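Local coordinates for thiamine monophosphate kinase (Aquifex aeolicus, PDB 1VQV) that catalyses the ATP-dependent phosphorylation of thiamine monophosphate to thiamine diphosphate, the last step in making the active form of vitamin B1, at the interface of chains A and B. Residues are numbered along the deposited sequence; one frame, centred on the assembly and turned at random. Chains: chain A/B, thiamine monophosphate kinase.

Contact 1: the interface of chains A and B. Residues chain A 44, 46, 49-50; chain B 87, 119, 121-123.
A:Asn46 meets B:Ser121 and B:Asn87 with its CG anti to the carbonyl carbon (chi1 -75°), while the hydroxyl of B:Ser121 swings anti to its own backbone N (chi1 177°). These two torsions bring the amide ND2 of A:Asn46 to 3.1 Å from OG of B:Ser121. The hydrogen bond is weak and bent. A:Asn46 and B:Asn87 reach toward each other tip to tip, their amide planes 85° apart. A water bridges the two amide oxygens, lying 2.9 Å from OD1 of B:Asn87. The backbone N of A:Asn46 donates to ND1 of A:His50 at 2.7 Å, from somewhat out of the ring plane. This bond probably helps to fix the rotation of the imidazole of A:His50, a substrate-binding residue. CG1 of A:Val49 lies over one face of that ring, and the carbonyl O of A:Val44 over the other. OG of B:Ser121 comes in at the ring edge, 3.7 Å from CE1 of A:His50. CG1 of A:Val44 touches the amide of B:Asn119, 3.4 Å from OD1. B:Asn119 binds ATP and magnesium, so this contact borders the active site. CG2 of A:Val49 packs against CE of B:Lys122 at 3.4 Å, the side chains crossing at a slant. In the AIR synthase-related N-terminal domains, the end of A strand 37-46 and its following loop meet the end of B strand 77-88 and short strand 120-122, beside active-site residues.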
ATOM      1  N   VAL A  44       2.512   7.060  -4.318  1.00 53.75           N
ATOM      2  CA  VAL A  44       1.565   7.897  -3.609  1.00 52.51           C
ATOM      3  C   VAL A  44       1.243   9.169  -4.372  1.00 52.99           C
ATOM      4  O   VAL A  44       2.127   9.834  -4.914  1.00 53.12           O
ATOM      5  CB  VAL A  44       2.090   8.263  -2.177  1.00 52.61           C
ATOM      6  CG1 VAL A  44       3.460   8.920  -2.265  1.00 52.38           C
ATOM      7  CG2 VAL A  44       1.105   9.193  -1.472  1.00 52.65           C
ATOM      8  N   ASN A  46      -0.974  12.602  -3.641  1.00 50.96           N
ATOM      9  CA  ASN A  46      -1.738  13.383  -2.681  1.00 50.58           C
ATOM     10  C   ASN A  46      -2.213  14.702  -3.268  1.00 52.41           C
ATOM     11  O   ASN A  46      -1.446  15.433  -3.900  1.00 51.20           O
ATOM     12  CB  ASN A  46      -0.920  13.664  -1.419  1.00 49.16           C
ATOM     13  CG  ASN A  46      -0.782  12.448  -0.525  1.00 49.72           C
ATOM     14  OD1 ASN A  46      -1.665  11.590  -0.473  1.00 50.57           O
ATOM     15  ND2 ASN A  46       0.326  12.382   0.207  1.00 49.50           N
ATOM     16  N   VAL A  49      -0.515  18.280  -3.840  1.00 61.49           N
ATOM     17  CA  VAL A  49       0.889  18.067  -4.149  1.00 62.35           C
ATOM     18  C   VAL A  49       1.083  17.448  -5.535  1.00 62.80           C
ATOM     19  O   VAL A  49       1.568  18.110  -6.462  1.00 62.93           O
ATOM     20  CB  VAL A  49       1.554  17.170  -3.068  1.00 63.04           C
ATOM     21  CG1 VAL A  49       3.032  16.965  -3.376  1.00 63.12           C
ATOM     22  CG2 VAL A  49       1.403  17.817  -1.705  1.00 63.18           C
ATOM     23  N   HIS A  50       0.678  16.191  -5.683  1.00 62.57           N
ATOM     24  CA  HIS A  50       0.841  15.488  -6.951  1.00 61.95           C
ATOM     25  C   HIS A  50      -0.190  15.844  -8.012  1.00 60.89           C
ATOM     26  O   HIS A  50       0.044  15.638  -9.208  1.00 61.71           O
ATOM     27  CB  HIS A  50       0.853  13.978  -6.700  1.00 61.92           C
ATOM     28  CG  HIS A  50       1.853  13.563  -5.665  1.00 65.23           C
ATOM     29  ND1 HIS A  50       1.528  13.417  -4.330  1.00 64.97           N
ATOM     30  CD2 HIS A  50       3.188  13.350  -5.751  1.00 63.87           C
ATOM     31  CE1 HIS A  50       2.621  13.136  -3.640  1.00 64.47           C
ATOM     32  NE2 HIS A  50       3.642  13.090  -4.478  1.00 64.47           N
TER
ATOM     33  N   ASN B  87       2.704   9.356   5.360  1.00 51.94           N
ATOM     34  CA  ASN B  87       2.288  10.715   5.023  1.00 52.54           C
ATOM     35  C   ASN B  87       2.594  11.480   6.308  1.00 52.71           C
ATOM     36  O   ASN B  87       1.860  11.365   7.285  1.00 53.57           O
ATOM     37  CB  ASN B  87       0.782  10.784   4.760  1.00 52.65           C
ATOM     38  CG  ASN B  87       0.387  10.230   3.411  1.00 53.35           C
ATOM     39  OD1 ASN B  87      -0.791  10.252   3.054  1.00 55.38           O
ATOM     40  ND2 ASN B  87       1.360   9.734   2.648  1.00 54.43           N
ATOM     41  N   ASN B 119       7.733   4.719   0.850  1.00 65.97           N
ATOM     42  CA  ASN B 119       8.153   6.074   0.524  1.00 65.94           C
ATOM     43  C   ASN B 119       7.537   7.045   1.505  1.00 64.72           C
ATOM     44  O   ASN B 119       6.636   6.688   2.273  1.00 65.83           O
ATOM     45  CB  ASN B 119       7.714   6.490  -0.891  1.00 67.73           C
ATOM     46  CG  ASN B 119       6.204   6.701  -1.004  1.00 66.61           C
ATOM     47  OD1 ASN B 119       5.566   7.295  -0.118  1.00 66.41           O
ATOM     48  ND2 ASN B 119       5.629   6.222  -2.106  1.00 66.99           N
ATOM     49  N   SER B 121       5.885  11.085   2.050  1.00 60.44           N
ATOM     50  CA  SER B 121       5.253  12.211   1.388  1.00 60.67           C
ATOM     51  C   SER B 121       4.788  13.231   2.429  1.00 61.20           C
ATOM     52  O   SER B 121       4.343  12.843   3.517  1.00 61.50           O
ATOM     53  CB  SER B 121       4.060  11.703   0.588  1.00 61.13           C
ATOM     54  OG  SER B 121       3.366  12.775  -0.031  1.00 64.19           O
ATOM     55  N   LYS B 122       4.892  14.524   2.110  1.00 61.22           N
ATOM     56  CA  LYS B 122       4.476  15.566   3.048  1.00 60.75           C
ATOM     57  C   LYS B 122       2.972  15.513   3.172  1.00 60.80           C
ATOM     58  O   LYS B 122       2.285  15.141   2.227  1.00 61.93           O
ATOM     59  CB  LYS B 122       4.912  16.965   2.578  1.00 62.12           C
ATOM     60  CG  LYS B 122       4.136  17.557   1.389  1.00 63.85           C
ATOM     61  CD  LYS B 122       4.448  19.068   1.183  1.00 65.08           C
ATOM     62  CE  LYS B 122       3.914  19.598  -0.180  1.00 65.30           C
ATOM     63  NZ  LYS B 122       2.882  20.685  -0.059  1.00 65.55           N
ATOM     64  N   SER B 123       2.449  15.886   4.329  1.00 60.45           N
ATOM     65  CA  SER B 123       1.015  15.836   4.528  1.00 61.58           C
ATOM     66  C   SER B 123       0.582  16.683   5.708  1.00 62.40           C
ATOM     67  O   SER B 123       1.302  16.826   6.698  1.00 63.75           O
ATOM     68  CB  SER B 123       0.587  14.386   4.762  1.00 63.91           C
ATOM     69  OG  SER B 123      -0.273  13.923   3.727  1.00 66.23           O
TER
HETATM   70  O   HOH W   1      -2.045   9.312   0.578  1.00 54.43           O

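Contact 2: the interface of chains A and B. Residues chain A 83, 116-118; chain B 23-24, 28, 40.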
ATOM      1  N   LEU A  83      -3.107  -3.196  -5.442  1.00 52.10           N
ATOM      2  CA  LEU A  83      -3.926  -2.866  -4.284  1.00 53.07           C
ATOM      3  C   LEU A  83      -3.990  -1.336  -4.223  1.00 53.38           C
ATOM      4  O   LEU A  83      -2.958  -0.655  -4.198  1.00 51.75           O
ATOM      5  CB  LEU A  83      -3.308  -3.411  -2.988  1.00 53.35           C
ATOM      6  CG  LEU A  83      -3.426  -4.895  -2.673  1.00 53.03           C
ATOM      7  CD1 LEU A  83      -2.934  -5.155  -1.277  1.00 54.20           C
ATOM      8  CD2 LEU A  83      -4.872  -5.317  -2.785  1.00 55.73           C
ATOM      9  N   VAL A 116      -6.620  -6.274  -6.977  1.00 57.61           N
ATOM     10  CA  VAL A 116      -7.228  -7.401  -6.295  1.00 57.67           C
ATOM     11  C   VAL A 116      -7.943  -6.939  -5.033  1.00 60.56           C
ATOM     12  O   VAL A 116      -8.648  -7.719  -4.386  1.00 61.96           O
ATOM     13  CB  VAL A 116      -6.169  -8.452  -5.932  1.00 55.69           C
ATOM     14  CG1 VAL A 116      -5.719  -9.179  -7.185  1.00 53.67           C
ATOM     15  CG2 VAL A 116      -4.977  -7.778  -5.255  1.00 54.44           C
ATOM     16  N   GLY A 117      -7.760  -5.664  -4.692  1.00 61.91           N
ATOM     17  CA  GLY A 117      -8.404  -5.121  -3.515  1.00 63.37           C
ATOM     18  C   GLY A 117      -7.801  -3.835  -2.989  1.00 65.07           C
ATOM     19  O   GLY A 117      -6.881  -3.276  -3.594  1.00 64.17           O
ATOM     20  N   GLY A 118      -8.334  -3.378  -1.851  1.00 66.72           N
ATOM     21  CA  GLY A 118      -7.877  -2.155  -1.195  1.00 67.36           C
ATOM     22  C   GLY A 118      -8.889  -1.694  -0.148  1.00 67.27           C
ATOM     23  O   GLY A 118      -9.957  -2.295  -0.002  1.00 67.57           O
TER
ATOM     24  N   VAL B  23     -13.073  -9.972  -6.105  1.00 74.10           N
ATOM     25  CA  VAL B  23     -12.042 -10.090  -5.077  1.00 74.59           C
ATOM     26  C   VAL B  23     -11.826  -8.870  -4.169  1.00 74.56           C
ATOM     27  O   VAL B  23     -11.151  -8.947  -3.136  1.00 74.66           O
ATOM     28  CB  VAL B  23     -10.685 -10.493  -5.711  1.00 75.21           C
ATOM     29  N   ILE B  24     -12.376  -7.727  -4.542  1.00 73.00           N
ATOM     30  CA  ILE B  24     -12.198  -6.514  -3.744  1.00 71.40           C
ATOM     31  C   ILE B  24     -12.924  -6.696  -2.414  1.00 70.93           C
ATOM     32  O   ILE B  24     -13.426  -5.750  -1.807  1.00 71.84           O
ATOM     33  CB  ILE B  24     -12.731  -5.260  -4.521  1.00 70.13           C
ATOM     34  CG1 ILE B  24     -12.141  -5.251  -5.924  1.00 69.52           C
ATOM     35  CG2 ILE B  24     -12.243  -3.980  -3.863  1.00 68.92           C
ATOM     36  CD1 ILE B  24     -12.770  -4.198  -6.876  1.00 68.14           C
ATOM     37  N   THR B  28      -6.501 -10.964  -0.293  1.00 63.14           N
ATOM     38  CA  THR B  28      -6.986 -11.326  -1.614  1.00 61.36           C
ATOM     39  C   THR B  28      -6.062 -12.479  -1.933  1.00 60.52           C
ATOM     40  O   THR B  28      -4.842 -12.367  -1.761  1.00 59.30           O
ATOM     41  CB  THR B  28      -6.766 -10.224  -2.635  1.00 59.68           C
ATOM     42  OG1 THR B  28      -5.365  -9.984  -2.752  1.00 61.93           O
ATOM     43  CG2 THR B  28      -7.468  -8.944  -2.201  1.00 62.30           C
ATOM     44  N   LEU B  40      -2.326 -10.928  -0.242  1.00 51.59           N
ATOM     45  CA  LEU B  40      -2.054  -9.516  -0.319  1.00 51.87           C
ATOM     46  C   LEU B  40      -3.045  -8.776   0.567  1.00 52.88           C
ATOM     47  O   LEU B  40      -4.263  -9.005   0.501  1.00 51.95           O
ATOM     48  CB  LEU B  40      -2.178  -9.052  -1.761  1.00 53.17           C
ATOM     49  CG  LEU B  40      -1.395  -9.904  -2.764  1.00 53.84           C
ATOM     50  CD1 LEU B  40      -1.605  -9.338  -4.163  1.00 53.53           C
ATOM     51  CD2 LEU B  40       0.080  -9.939  -2.405  1.00 53.27           C
TER
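Strands 78-88 and 114-117 of chain A, with the loop residue A:Gly118, meet strand 38-46 of chain B and loop residues B:Val23, B:Ile24 and B:Thr28. This is part of the homodimer interface of a thiamine-monophosphate kinase, formed by the AIR synthase-related N-terminal domains of the two chains. A:Val116 is the central side chain. Its CG1 lies anti to the carbonyl carbon (chi1 -73°), which puts CG2 between the backbone N and the carbonyl carbon, facing B:Thr28 and B:Leu40. The A:Val116 and B:Thr28 side chains cross at about a right angle. OG1 of B:Thr28 lies 3.4 Å from CG2 of A:Val116, and the CB atoms of these two residues are 3.8 Å apart. CG2 of A:Val116 also lies 3.9 Å from CD1 of B:Leu40, again nearly at a right angle. CB of B:Leu40 packs on CD1 of A:Leu83 at 4.0 Å, the side chains at a slant. Next to A:Val116, A:Gly117 has no side chain, and CG2 of B:Ile24 comes to 4.0 Å from its CA. The following residue, A:Gly118, binds ATP. The carbonyl oxygens of A:Val116 and B:Val23 stand 3.1 Å apart; both can only accept, so their placement is doubtful, and the side chain of B:Val23 is incomplete.

Contact 3: the interface of chains A and B. Residues chain A 1-3, 6, 11, 14; chain B 92-94, 97.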
HETATM    1  N   MSE A   1      15.372  18.053  14.951  1.00 70.94           N
HETATM    2  CA  MSE A   1      14.125  17.893  15.737  1.00 70.78           C
HETATM    3  C   MSE A   1      12.915  17.722  14.816  1.00 68.20           C
HETATM    4  O   MSE A   1      12.064  16.885  15.091  1.00 69.10           O
HETATM    5  CB  MSE A   1      13.918  19.101  16.646  1.00 75.42           C
HETATM    6  CG  MSE A   1      12.588  19.112  17.364  1.00 81.35           C
HETATM    7 SE   MSE A   1      12.698  18.333  19.169  1.00 99.38          SE
HETATM    8  CE  MSE A   1      11.112  19.232  19.966  1.00 94.19           C
ATOM      9  N   ARG A   2      12.821  18.507  13.740  1.00 64.44           N
ATOM     10  CA  ARG A   2      11.695  18.378  12.804  1.00 60.80           C
ATOM     11  C   ARG A   2      12.131  17.796  11.467  1.00 60.92           C
ATOM     12  O   ARG A   2      13.304  17.900  11.084  1.00 59.52           O
ATOM     13  CB  ARG A   2      11.011  19.722  12.566  1.00 58.70           C
ATOM     14  CG  ARG A   2      10.508  20.369  13.811  1.00 56.98           C
ATOM     15  CD  ARG A   2       9.971  19.326  14.754  1.00 59.86           C
ATOM     16  NE  ARG A   2       9.767  19.872  16.091  1.00 62.26           N
ATOM     17  CZ  ARG A   2       8.744  20.647  16.430  1.00 63.17           C
ATOM     18  NH1 ARG A   2       7.822  20.963  15.529  1.00 65.23           N
ATOM     19  NH2 ARG A   2       8.645  21.115  17.665  1.00 65.18           N
ATOM     20  N   LEU A   3      11.176  17.198  10.757  1.00 60.71           N
ATOM     21  CA  LEU A   3      11.448  16.563   9.472  1.00 60.89           C
ATOM     22  C   LEU A   3      12.101  17.506   8.457  1.00 61.07           C
ATOM     23  O   LEU A   3      13.111  17.149   7.844  1.00 62.91           O
ATOM     24  CB  LEU A   3      10.154  15.950   8.902  1.00 60.88           C
ATOM     25  CG  LEU A   3       9.409  14.935   9.795  1.00 60.74           C
ATOM     26  CD1 LEU A   3       8.105  14.521   9.144  1.00 59.36           C
ATOM     27  CD2 LEU A   3      10.284  13.709  10.049  1.00 59.21           C
ATOM     28  N   LEU A   6      15.634  18.323   8.686  1.00 63.29           N
ATOM     29  CA  LEU A   6      16.477  17.175   8.376  1.00 62.84           C
ATOM     30  C   LEU A   6      17.022  17.286   6.968  1.00 62.06           C
ATOM     31  O   LEU A   6      16.326  16.946   6.014  1.00 64.55           O
ATOM     32  CB  LEU A   6      15.658  15.892   8.525  1.00 61.46           C
ATOM     33  CG  LEU A   6      16.288  14.704   9.257  1.00 60.97           C
ATOM     34  CD1 LEU A   6      16.953  15.143  10.554  1.00 58.67           C
ATOM     35  CD2 LEU A   6      15.189  13.672   9.516  1.00 60.16           C
ATOM     36  N   LEU A  11      16.168  11.686   6.249  1.00 64.28           N
ATOM     37  CA  LEU A  11      15.193  10.986   7.069  1.00 63.80           C
ATOM     38  C   LEU A  11      15.300   9.502   6.792  1.00 64.59           C
ATOM     39  O   LEU A  11      15.320   8.677   7.705  1.00 63.76           O
ATOM     40  CB  LEU A  11      13.771  11.439   6.730  1.00 62.53           C
ATOM     41  CG  LEU A  11      12.680  10.630   7.441  1.00 61.84           C
ATOM     42  CD1 LEU A  11      12.918  10.689   8.949  1.00 60.84           C
ATOM     43  CD2 LEU A  11      11.308  11.174   7.093  1.00 60.48           C
ATOM     44  N   LEU A  14      17.832   7.448   8.281  1.00 68.22           N
ATOM     45  CA  LEU A  14      17.622   7.204   9.702  1.00 67.18           C
ATOM     46  C   LEU A  14      16.691   6.004   9.899  1.00 67.72           C
ATOM     47  O   LEU A  14      16.829   5.237  10.869  1.00 67.38           O
ATOM     48  CB  LEU A  14      17.020   8.426  10.385  1.00 66.10           C
ATOM     49  CG  LEU A  14      17.197   8.285  11.896  1.00 66.59           C
ATOM     50  CD1 LEU A  14      18.622   8.734  12.231  1.00 65.91           C
ATOM     51  CD2 LEU A  14      16.148   9.093  12.678  1.00 65.53           C
TER
ATOM     52  N   LEU B  92       6.757  17.472  11.977  1.00 57.99           N
ATOM     53  CA  LEU B  92       6.670  16.372  12.908  1.00 57.05           C
ATOM     54  C   LEU B  92       8.043  16.129  13.542  1.00 57.41           C
ATOM     55  O   LEU B  92       9.073  16.285  12.880  1.00 56.71           O
ATOM     56  CB  LEU B  92       6.208  15.108  12.181  1.00 54.37           C
ATOM     57  CG  LEU B  92       5.921  13.954  13.140  1.00 51.69           C
ATOM     58  CD1 LEU B  92       4.735  14.330  14.004  1.00 51.70           C
ATOM     59  CD2 LEU B  92       5.650  12.669  12.377  1.00 51.46           C
ATOM     60  N   GLU B  93       8.052  15.758  14.822  1.00 56.98           N
ATOM     61  CA  GLU B  93       9.296  15.471  15.527  1.00 56.32           C
ATOM     62  C   GLU B  93       9.956  14.249  14.910  1.00 55.15           C
ATOM     63  O   GLU B  93       9.304  13.226  14.686  1.00 56.60           O
ATOM     64  CB  GLU B  93       9.044  15.189  17.010  1.00 58.84           C
ATOM     65  CG  GLU B  93       8.870  16.413  17.876  1.00 61.42           C
ATOM     66  CD  GLU B  93       7.500  17.031  17.731  1.00 65.12           C
ATOM     67  OE1 GLU B  93       6.719  16.558  16.861  1.00 65.86           O
ATOM     68  OE2 GLU B  93       7.204  17.991  18.487  1.00 65.93           O
ATOM     69  N   VAL B  94      11.250  14.340  14.640  1.00 53.35           N
ATOM     70  CA  VAL B  94      11.957  13.219  14.046  1.00 52.89           C
ATOM     71  C   VAL B  94      11.890  12.002  14.960  1.00 52.27           C
ATOM     72  O   VAL B  94      11.858  10.866  14.498  1.00 51.61           O
ATOM     73  CB  VAL B  94      13.429  13.573  13.798  1.00 53.39           C
ATOM     74  CG1 VAL B  94      14.171  12.362  13.314  1.00 53.74           C
ATOM     75  CG2 VAL B  94      13.530  14.700  12.794  1.00 55.50           C
ATOM     76  N   VAL B  97       9.004   9.629  14.294  1.00 50.16           N
ATOM     77  CA  VAL B  97       9.233   8.692  13.214  1.00 49.99           C
ATOM     78  C   VAL B  97      10.177   7.591  13.677  1.00 50.90           C
ATOM     79  O   VAL B  97       9.934   6.419  13.415  1.00 51.48           O
ATOM     80  CB  VAL B  97       9.797   9.442  11.973  1.00 48.61           C
ATOM     81  CG1 VAL B  97      10.246   8.468  10.902  1.00 48.33           C
ATOM     82  CG2 VAL B  97       8.731  10.360  11.418  1.00 46.90           C
TER
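A:Arg2 and B:Glu93 lie side by side and point the same way across the dimer interface of this ThiL-family kinase. Their guanidinium and carboxylate planes are 28° apart and stacked. OE2 of B:Glu93 sits over one guanidinium face, offset toward the rim, and forms a salt bridge with NH2 of A:Arg2 at 3.5 Å. The arginine chain bends at chi2 (-37°), which turns its end along the glutamate. An alanine here would probably leave the carboxylate of B:Glu93 without its cross-chain charge partner and freer to turn. The backbones of the same two residues form an antiparallel beta bridge. B:Val94 N donates to O of the selenomethionine A:Met1 at 2.7 Å. A:Leu3 N donates to B:Leu92 O at 3.1 Å. A:Leu3 runs alongside B:Leu92, with CD1 3.6 Å from CB of that leucine. Its other branch, CD2, lies 3.9 Å from CG2 of B:Val97, the two side chains at a slant. B:Val94, the first residue of helix 94-111, meets A:Leu6 tip to tip, CG2 to CD2 at 3.8 Å. Its CG1 branch, anti to the backbone N (chi1 174°), faces CD2 of A:Leu14 on helix 12-19, at 3.9 Å. CD1 of A:Leu11 packs on CG1 of B:Val97.

The C-alpha centres of contact 1 and contact 3 lie about 16 Å apart. Contact 1 and contact 2 are about 22 Å apart, and contact 2 and contact 3 about 33 Å, in the copies given. Contacts 1 and 2 share strands with the chains exchanged: 37-46 of chain A and 38-46 of chain B, and 78-88 of chain A and 77-88 of chain B. Contact 3 uses the N-terminal segment, helix 12-19, and helix 94-111 with the loop before it. The contacts and their twins form parts of one two-fold interface. Adjacent ATP-binding residues 118 and 119 join contact 2 to the twin of contact 1.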